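Local coordinates for outer protein YopM (Yersinia pestis, PDB 1JL5) that probably acts as a secreted leucine-rich-repeat effector that alters host cell physiology and promotes bacterial survival in host tissues, at residues A[194-208]-A[213-227]. Residues are numbered along the deposited sequence; the frame is centred on the assembly and turned at random.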
ATOM      1  N   LEU A 194     -42.817   4.209  -0.742  1.00 37.36           N
ATOM      2  CA  LEU A 194     -42.523   2.800  -0.944  1.00 35.83           C
ATOM      3  C   LEU A 194     -42.687   2.163   0.423  1.00 34.68           C
ATOM      4  O   LEU A 194     -41.821   2.278   1.287  1.00 36.62           O
ATOM      5  CB  LEU A 194     -41.097   2.607  -1.467  1.00 34.99           C
ATOM      6  CG  LEU A 194     -40.853   2.760  -2.975  1.00 35.64           C
ATOM      7  CD1 LEU A 194     -42.130   3.150  -3.705  1.00 32.07           C
ATOM      8  CD2 LEU A 194     -39.767   3.785  -3.202  1.00 32.92           C
ATOM      9  N   PRO A 195     -43.814   1.477   0.635  1.00 34.27           N
ATOM     10  CA  PRO A 195     -44.142   0.811   1.895  1.00 32.11           C
ATOM     11  C   PRO A 195     -43.200  -0.294   2.339  1.00 31.85           C
ATOM     12  O   PRO A 195     -43.104  -0.581   3.525  1.00 32.30           O
ATOM     13  CB  PRO A 195     -45.549   0.285   1.639  1.00 32.33           C
ATOM     14  CG  PRO A 195     -45.493  -0.071   0.185  1.00 32.83           C
ATOM     15  CD  PRO A 195     -44.812   1.145  -0.402  1.00 33.89           C
ATOM     16  N   PHE A 196     -42.498  -0.912   1.399  1.00 31.89           N
ATOM     17  CA  PHE A 196     -41.619  -2.012   1.757  1.00 30.81           C
ATOM     18  C   PHE A 196     -40.150  -1.786   1.461  1.00 29.44           C
ATOM     19  O   PHE A 196     -39.336  -2.689   1.641  1.00 28.43           O
ATOM     20  CB  PHE A 196     -42.101  -3.281   1.059  1.00 33.28           C
ATOM     21  CG  PHE A 196     -43.553  -3.570   1.289  1.00 36.19           C
ATOM     22  CD1 PHE A 196     -44.009  -3.942   2.550  1.00 36.83           C
ATOM     23  CD2 PHE A 196     -44.474  -3.427   0.257  1.00 37.16           C
ATOM     24  CE1 PHE A 196     -45.363  -4.166   2.780  1.00 37.49           C
ATOM     25  CE2 PHE A 196     -45.831  -3.649   0.478  1.00 37.83           C
ATOM     26  CZ  PHE A 196     -46.275  -4.018   1.741  1.00 36.75           C
ATOM     27  N   LEU A 197     -39.805  -0.586   1.009  1.00 27.64           N
ATOM     28  CA  LEU A 197     -38.414  -0.293   0.708  1.00 26.38           C
ATOM     29  C   LEU A 197     -37.627  -0.261   2.010  1.00 26.30           C
ATOM     30  O   LEU A 197     -37.800   0.631   2.839  1.00 25.96           O
ATOM     31  CB  LEU A 197     -38.291   1.044  -0.016  1.00 26.34           C
ATOM     32  CG  LEU A 197     -36.874   1.367  -0.498  1.00 24.23           C
ATOM     33  CD1 LEU A 197     -36.365   0.238  -1.382  1.00 25.15           C
ATOM     34  CD2 LEU A 197     -36.884   2.675  -1.256  1.00 26.56           C
ATOM     35  N   THR A 198     -36.760  -1.241   2.194  1.00 26.25           N
ATOM     36  CA  THR A 198     -35.984  -1.307   3.413  1.00 28.02           C
ATOM     37  C   THR A 198     -34.521  -0.976   3.176  1.00 27.25           C
ATOM     38  O   THR A 198     -33.809  -0.588   4.095  1.00 27.82           O
ATOM     39  CB  THR A 198     -36.068  -2.698   4.022  1.00 28.84           C
ATOM     40  OG1 THR A 198     -35.462  -3.634   3.132  1.00 30.17           O
ATOM     41  CG2 THR A 198     -37.522  -3.091   4.240  1.00 29.72           C
ATOM     42  N   ALA A 199     -34.068  -1.128   1.942  1.00 26.51           N
ATOM     43  CA  ALA A 199     -32.676  -0.843   1.646  1.00 26.91           C
ATOM     44  C   ALA A 199     -32.501  -0.086   0.353  1.00 26.47           C
ATOM     45  O   ALA A 199     -33.032  -0.465  -0.690  1.00 26.57           O
ATOM     46  CB  ALA A 199     -31.874  -2.137   1.604  1.00 26.88           C
ATOM     47  N   ILE A 200     -31.749   1.000   0.436  1.00 26.44           N
ATOM     48  CA  ILE A 200     -31.469   1.813  -0.725  1.00 25.61           C
ATOM     49  C   ILE A 200     -29.971   1.984  -0.838  1.00 26.12           C
ATOM     50  O   ILE A 200     -29.311   2.426   0.101  1.00 26.04           O
ATOM     51  CB  ILE A 200     -32.054   3.230  -0.614  1.00 27.03           C
ATOM     52  CG1 ILE A 200     -33.574   3.175  -0.504  1.00 27.49           C
ATOM     53  CG2 ILE A 200     -31.625   4.056  -1.826  1.00 24.52           C
ATOM     54  CD1 ILE A 200     -34.184   4.527  -0.212  1.00 29.28           C
ATOM     55  N   TYR A 201     -29.438   1.606  -1.986  1.00 26.61           N
ATOM     56  CA  TYR A 201     -28.030   1.786  -2.255  1.00 25.79           C
ATOM     57  C   TYR A 201     -28.075   2.723  -3.435  1.00 25.52           C
ATOM     58  O   TYR A 201     -28.586   2.376  -4.499  1.00 24.77           O
ATOM     59  CB  TYR A 201     -27.359   0.466  -2.624  1.00 28.14           C
ATOM     60  CG  TYR A 201     -27.292  -0.492  -1.468  1.00 30.03           C
ATOM     61  CD1 TYR A 201     -28.419  -1.201  -1.062  1.00 32.93           C
ATOM     62  CD2 TYR A 201     -26.110  -0.665  -0.752  1.00 33.28           C
ATOM     63  CE1 TYR A 201     -28.372  -2.058   0.030  1.00 34.03           C
ATOM     64  CE2 TYR A 201     -26.054  -1.521   0.342  1.00 34.51           C
ATOM     65  CZ  TYR A 201     -27.190  -2.213   0.725  1.00 33.97           C
ATOM     66  OH  TYR A 201     -27.148  -3.062   1.803  1.00 37.02           O
ATOM     67  N   ALA A 202     -27.589   3.935  -3.223  1.00 24.46           N
ATOM     68  CA  ALA A 202     -27.584   4.939  -4.265  1.00 23.40           C
ATOM     69  C   ALA A 202     -26.265   5.678  -4.156  1.00 22.41           C
ATOM     70  O   ALA A 202     -26.126   6.807  -4.603  1.00 22.16           O
ATOM     71  CB  ALA A 202     -28.751   5.892  -4.077  1.00 23.87           C
ATOM     72  N   ASP A 203     -25.297   5.024  -3.534  1.00 22.06           N
ATOM     73  CA  ASP A 203     -23.980   5.605  -3.382  1.00 23.12           C
ATOM     74  C   ASP A 203     -23.379   5.766  -4.765  1.00 23.21           C
ATOM     75  O   ASP A 203     -23.862   5.183  -5.738  1.00 23.83           O
ATOM     76  CB  ASP A 203     -23.088   4.673  -2.578  1.00 22.01           C
ATOM     77  CG  ASP A 203     -23.022   3.290  -3.185  1.00 24.91           C
ATOM     78  OD1 ASP A 203     -24.068   2.607  -3.209  1.00 25.23           O
ATOM     79  OD2 ASP A 203     -21.939   2.892  -3.653  1.00 25.30           O
ATOM     80  N   ASN A 204     -22.319   6.557  -4.849  1.00 22.70           N
ATOM     81  CA  ASN A 204     -21.634   6.753  -6.109  1.00 22.46           C
ATOM     82  C   ASN A 204     -22.550   7.151  -7.241  1.00 22.58           C
ATOM     83  O   ASN A 204     -22.617   6.498  -8.277  1.00 21.93           O
ATOM     84  CB  ASN A 204     -20.880   5.485  -6.463  1.00 21.82           C
ATOM     85  CG  ASN A 204     -19.716   5.258  -5.548  1.00 23.32           C
ATOM     86  OD1 ASN A 204     -18.681   5.899  -5.691  1.00 25.22           O
ATOM     87  ND2 ASN A 204     -19.880   4.362  -4.579  1.00 22.32           N
ATOM     88  N   ASN A 205     -23.266   8.235  -7.014  1.00 22.19           N
ATOM     89  CA  ASN A 205     -24.155   8.798  -7.998  1.00 22.50           C
ATOM     90  C   ASN A 205     -23.892  10.271  -7.851  1.00 22.85           C
ATOM     91  O   ASN A 205     -22.910  10.646  -7.236  1.00 21.94           O
ATOM     92  CB  ASN A 205     -25.595   8.440  -7.666  1.00 21.72           C
ATOM     93  CG  ASN A 205     -25.951   7.063  -8.152  1.00 22.80           C
ATOM     94  OD1 ASN A 205     -25.956   6.821  -9.356  1.00 24.43           O
ATOM     95  ND2 ASN A 205     -26.230   6.148  -7.229  1.00 19.26           N
ATOM     96  N   SER A 206     -24.740  11.110  -8.414  1.00 23.87           N
ATOM     97  CA  SER A 206     -24.522  12.535  -8.264  1.00 25.43           C
ATOM     98  C   SER A 206     -25.734  13.126  -7.601  1.00 23.68           C
ATOM     99  O   SER A 206     -26.224  14.183  -7.982  1.00 24.67           O
ATOM    100  CB  SER A 206     -24.260  13.178  -9.622  1.00 25.24           C
ATOM    101  OG  SER A 206     -22.990  12.764 -10.096  1.00 28.17           O
ATOM    102  N   LEU A 207     -26.222  12.418  -6.593  1.00 24.34           N
ATOM    103  CA  LEU A 207     -27.384  12.878  -5.859  1.00 25.24           C
ATOM    104  C   LEU A 207     -26.969  14.081  -5.026  1.00 26.67           C
ATOM    105  O   LEU A 207     -25.974  14.034  -4.304  1.00 26.64           O
ATOM    106  CB  LEU A 207     -27.897  11.768  -4.946  1.00 24.67           C
ATOM    107  CG  LEU A 207     -28.301  10.474  -5.653  1.00 24.93           C
ATOM    108  CD1 LEU A 207     -28.754   9.453  -4.621  1.00 23.67           C
ATOM    109  CD2 LEU A 207     -29.418  10.762  -6.654  1.00 23.50           C
ATOM    110  N   LYS A 208     -27.717  15.167  -5.160  1.00 27.91           N
ATOM    111  CA  LYS A 208     -27.437  16.361  -4.385  1.00 31.26           C
ATOM    112  C   LYS A 208     -28.320  16.240  -3.160  1.00 30.36           C
ATOM    113  O   LYS A 208     -27.996  16.745  -2.085  1.00 31.23           O
ATOM    114  CB  LYS A 208     -27.784  17.624  -5.163  1.00 32.87           C
ATOM    115  CG  LYS A 208     -26.848  17.903  -6.317  1.00 36.97           C
ATOM    116  CD  LYS A 208     -27.075  19.301  -6.850  1.00 39.34           C
ATOM    117  CE  LYS A 208     -26.122  19.626  -7.983  1.00 41.15           C
ATOM    118  NZ  LYS A 208     -26.296  21.033  -8.448  1.00 42.58           N
ATOM    119  N   LEU A 213     -37.162   9.693   2.802  1.00 28.10           N
ATOM    120  CA  LEU A 213     -37.057   8.258   2.901  1.00 28.58           C
ATOM    121  C   LEU A 213     -38.317   7.587   3.407  1.00 29.80           C
ATOM    122  O   LEU A 213     -39.054   8.145   4.219  1.00 30.43           O
ATOM    123  CB  LEU A 213     -35.869   7.906   3.794  1.00 27.35           C
ATOM    124  CG  LEU A 213     -34.584   8.631   3.370  1.00 26.84           C
ATOM    125  CD1 LEU A 213     -33.439   8.234   4.286  1.00 26.57           C
ATOM    126  CD2 LEU A 213     -34.260   8.293   1.917  1.00 26.30           C
ATOM    127  N   PRO A 214     -38.582   6.367   2.920  1.00 30.11           N
ATOM    128  CA  PRO A 214     -39.762   5.610   3.329  1.00 29.29           C
ATOM    129  C   PRO A 214     -39.618   5.135   4.762  1.00 29.78           C
ATOM    130  O   PRO A 214     -38.532   4.763   5.208  1.00 28.85           O
ATOM    131  CB  PRO A 214     -39.787   4.457   2.337  1.00 29.33           C
ATOM    132  CG  PRO A 214     -38.333   4.209   2.100  1.00 30.22           C
ATOM    133  CD  PRO A 214     -37.794   5.612   1.930  1.00 29.22           C
ATOM    134  N   LEU A 215     -40.728   5.157   5.481  1.00 30.50           N
ATOM    135  CA  LEU A 215     -40.765   4.729   6.864  1.00 30.59           C
ATOM    136  C   LEU A 215     -40.153   3.343   7.012  1.00 28.35           C
ATOM    137  O   LEU A 215     -39.584   3.003   8.044  1.00 29.13           O
ATOM    138  CB  LEU A 215     -42.216   4.691   7.337  1.00 33.49           C
ATOM    139  CG  LEU A 215     -42.459   4.197   8.759  1.00 36.93           C
ATOM    140  CD1 LEU A 215     -41.954   5.244   9.733  1.00 38.07           C
ATOM    141  CD2 LEU A 215     -43.949   3.944   8.970  1.00 38.12           C
ATOM    142  N   SER A 216     -40.286   2.538   5.971  1.00 26.78           N
ATOM    143  CA  SER A 216     -39.776   1.178   6.001  1.00 25.99           C
ATOM    144  C   SER A 216     -38.266   1.069   5.859  1.00 24.79           C
ATOM    145  O   SER A 216     -37.690   0.034   6.184  1.00 25.77           O
ATOM    146  CB  SER A 216     -40.427   0.370   4.885  1.00 25.48           C
ATOM    147  OG  SER A 216     -40.205   1.003   3.639  1.00 28.20           O
ATOM    148  N   LEU A 217     -37.624   2.129   5.384  1.00 24.26           N
ATOM    149  CA  LEU A 217     -36.183   2.085   5.165  1.00 22.71           C
ATOM    150  C   LEU A 217     -35.391   1.622   6.376  1.00 22.49           C
ATOM    151  O   LEU A 217     -35.519   2.160   7.468  1.00 22.26           O
ATOM    152  CB  LEU A 217     -35.664   3.452   4.711  1.00 23.18           C
ATOM    153  CG  LEU A 217     -34.317   3.390   3.982  1.00 23.16           C
ATOM    154  CD1 LEU A 217     -34.493   2.580   2.694  1.00 21.60           C
ATOM    155  CD2 LEU A 217     -33.824   4.789   3.662  1.00 23.19           C
ATOM    156  N   GLU A 218     -34.568   0.607   6.175  1.00 23.02           N
ATOM    157  CA  GLU A 218     -33.747   0.094   7.253  1.00 26.38           C
ATOM    158  C   GLU A 218     -32.314   0.463   6.956  1.00 25.02           C
ATOM    159  O   GLU A 218     -31.475   0.563   7.849  1.00 26.83           O
ATOM    160  CB  GLU A 218     -33.868  -1.421   7.334  1.00 27.95           C
ATOM    161  CG  GLU A 218     -35.300  -1.901   7.402  1.00 32.97           C
ATOM    162  CD  GLU A 218     -35.386  -3.371   7.709  1.00 35.12           C
ATOM    163  OE1 GLU A 218     -34.533  -4.128   7.203  1.00 36.37           O
ATOM    164  OE2 GLU A 218     -36.310  -3.771   8.446  1.00 41.60           O
ATOM    165  N   SER A 219     -32.041   0.684   5.684  1.00 24.48           N
ATOM    166  CA  SER A 219     -30.695   0.999   5.287  1.00 24.87           C
ATOM    167  C   SER A 219     -30.625   1.873   4.060  1.00 23.18           C
ATOM    168  O   SER A 219     -31.371   1.689   3.095  1.00 23.63           O
ATOM    169  CB  SER A 219     -29.934  -0.301   5.029  1.00 23.87           C
ATOM    170  OG  SER A 219     -28.589  -0.035   4.704  1.00 36.61           O
ATOM    171  N   ILE A 220     -29.736   2.850   4.114  1.00 22.24           N
ATOM    172  CA  ILE A 220     -29.524   3.713   2.983  1.00 20.55           C
ATOM    173  C   ILE A 220     -28.032   3.937   2.869  1.00 21.79           C
ATOM    174  O   ILE A 220     -27.364   4.380   3.811  1.00 21.67           O
ATOM    175  CB  ILE A 220     -30.260   5.069   3.093  1.00 23.15           C
ATOM    176  CG1 ILE A 220     -30.048   5.853   1.789  1.00 22.19           C
ATOM    177  CG2 ILE A 220     -29.773   5.857   4.298  1.00 20.29           C
ATOM    178  CD1 ILE A 220     -30.998   6.991   1.591  1.00 27.08           C
ATOM    179  N   VAL A 221     -27.516   3.560   1.710  1.00 21.18           N
ATOM    180  CA  VAL A 221     -26.116   3.698   1.389  1.00 21.15           C
ATOM    181  C   VAL A 221     -26.136   4.681   0.239  1.00 21.25           C
ATOM    182  O   VAL A 221     -26.617   4.374  -0.849  1.00 22.07           O
ATOM    183  CB  VAL A 221     -25.533   2.350   0.957  1.00 19.88           C
ATOM    184  CG1 VAL A 221     -24.098   2.514   0.490  1.00 17.78           C
ATOM    185  CG2 VAL A 221     -25.598   1.381   2.127  1.00 18.27           C
ATOM    186  N   ALA A 222     -25.651   5.885   0.500  1.00 20.44           N
ATOM    187  CA  ALA A 222     -25.661   6.925  -0.511  1.00 21.61           C
ATOM    188  C   ALA A 222     -24.371   7.700  -0.431  1.00 20.74           C
ATOM    189  O   ALA A 222     -24.333   8.906  -0.676  1.00 22.96           O
ATOM    190  CB  ALA A 222     -26.851   7.850  -0.288  1.00 23.12           C
ATOM    191  N   GLY A 223     -23.310   6.997  -0.067  1.00 19.98           N
ATOM    192  CA  GLY A 223     -22.023   7.637   0.019  1.00 19.51           C
ATOM    193  C   GLY A 223     -21.577   7.993  -1.379  1.00 21.34           C
ATOM    194  O   GLY A 223     -22.113   7.488  -2.372  1.00 18.85           O
ATOM    195  N   ASN A 224     -20.603   8.884  -1.465  1.00 21.90           N
ATOM    196  CA  ASN A 224     -20.070   9.283  -2.748  1.00 23.55           C
ATOM    197  C   ASN A 224     -21.066   9.837  -3.720  1.00 22.80           C
ATOM    198  O   ASN A 224     -21.100   9.475  -4.892  1.00 22.26           O
ATOM    199  CB  ASN A 224     -19.327   8.130  -3.389  1.00 27.72           C
ATOM    200  CG  ASN A 224     -17.880   8.165  -3.065  1.00 31.75           C
ATOM    201  OD1 ASN A 224     -17.202   9.138  -3.381  1.00 34.83           O
ATOM    202  ND2 ASN A 224     -17.387   7.120  -2.413  1.00 35.37           N
ATOM    203  N   ASN A 225     -21.895  10.715  -3.202  1.00 22.31           N
ATOM    204  CA  ASN A 225     -22.856  11.408  -4.011  1.00 22.14           C
ATOM    205  C   ASN A 225     -22.428  12.834  -3.764  1.00 21.76           C
ATOM    206  O   ASN A 225     -21.274  13.082  -3.417  1.00 23.20           O
ATOM    207  CB  ASN A 225     -24.263  11.134  -3.499  1.00 21.66           C
ATOM    208  CG  ASN A 225     -24.859   9.908  -4.135  1.00 21.62           C
ATOM    209  OD1 ASN A 225     -25.124   9.902  -5.327  1.00 23.48           O
ATOM    210  ND2 ASN A 225     -25.044   8.855  -3.355  1.00 21.05           N
ATOM    211  N   ILE A 226     -23.328  13.775  -3.944  1.00 23.29           N
ATOM    212  CA  ILE A 226     -22.975  15.152  -3.677  1.00 23.94           C
ATOM    213  C   ILE A 226     -24.103  15.694  -2.833  1.00 23.07           C
ATOM    214  O   ILE A 226     -24.636  16.770  -3.074  1.00 24.19           O
ATOM    215  CB  ILE A 226     -22.783  15.943  -4.983  1.00 25.07           C
ATOM    216  CG1 ILE A 226     -23.921  15.649  -5.959  1.00 24.33           C
ATOM    217  CG2 ILE A 226     -21.445  15.562  -5.605  1.00 25.69           C
ATOM    218  CD1 ILE A 226     -23.715  16.281  -7.328  1.00 27.18           C
ATOM    219  N   LEU A 227     -24.469  14.892  -1.839  1.00 23.59           N
ATOM    220  CA  LEU A 227     -25.528  15.243  -0.916  1.00 24.02           C
ATOM    221  C   LEU A 227     -25.094  16.406  -0.055  1.00 25.05           C
ATOM    222  O   LEU A 227     -24.116  16.311   0.690  1.00 23.86           O
ATOM    223  CB  LEU A 227     -25.873  14.046  -0.035  1.00 23.02           C
ATOM    224  CG  LEU A 227     -26.421  12.847  -0.807  1.00 22.87           C
ATOM    225  CD1 LEU A 227     -26.673  11.692   0.147  1.00 23.27           C
ATOM    226  CD2 LEU A 227     -27.701  13.256  -1.522  1.00 23.57           C
TER
HETATM  227  O   HOH W   1     -42.339   2.898   4.014  1.00 31.57           O
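Two successive coils of the leucine-rich-repeat solenoid stack here, their short parallel strands 199-201 and 219-221 pairing Ala199 with Ser219, Ile200 with Ile220 and Tyr201 with Val221; strands 177-179 and 241-243 continue the pairing on either side. The strands run almost exactly parallel, their axes 4.6 Å apart. Val221 N gives a nearly straight bond to Ile200 O (2.7 Å). Inside the coil, Ile200 crosses Leu217 at about a right angle and packs tightly, CG1 to CD1 3.4 Å, while Ile220 CG1 meets Ile200 CB. On the other face, with Ala199 and Ser219, the Tyr201 ring takes Val221 CG2 obliquely against CE2; Phe177 meets the same ring from the preceding strand. Just before the strands Ser216 OG donates to Leu197 O (2.6 Å) from above the carbonyl plane; chi1 of 56° sets this hydroxyl between its own N and carbonyl carbon. One water bridges Leu194 O and Ser216 N. At the far end the asparagines of successive coils stack in a row, as is characteristic of leucine-rich repeats: the amides of Asn205 and Asn225 lie side by side, 15° from coplanar. With CG beside its backbone N (chi1 -89°), Asn225 turns its amide inward, where ND2 also bonds Ala222 O of its own turn; Asn247 ND2 of the next coil reaches Ala222 O in turn, as Asn225 ND2 reaches Ala202 O. Asn224, alongside Asn204, touches the calcium ligand Asn246. The buried Ala202 O is gripped from opposite faces of its plane, by Asn205 ND2 at 2.7 Å and Asn225 ND2 at 2.6 Å.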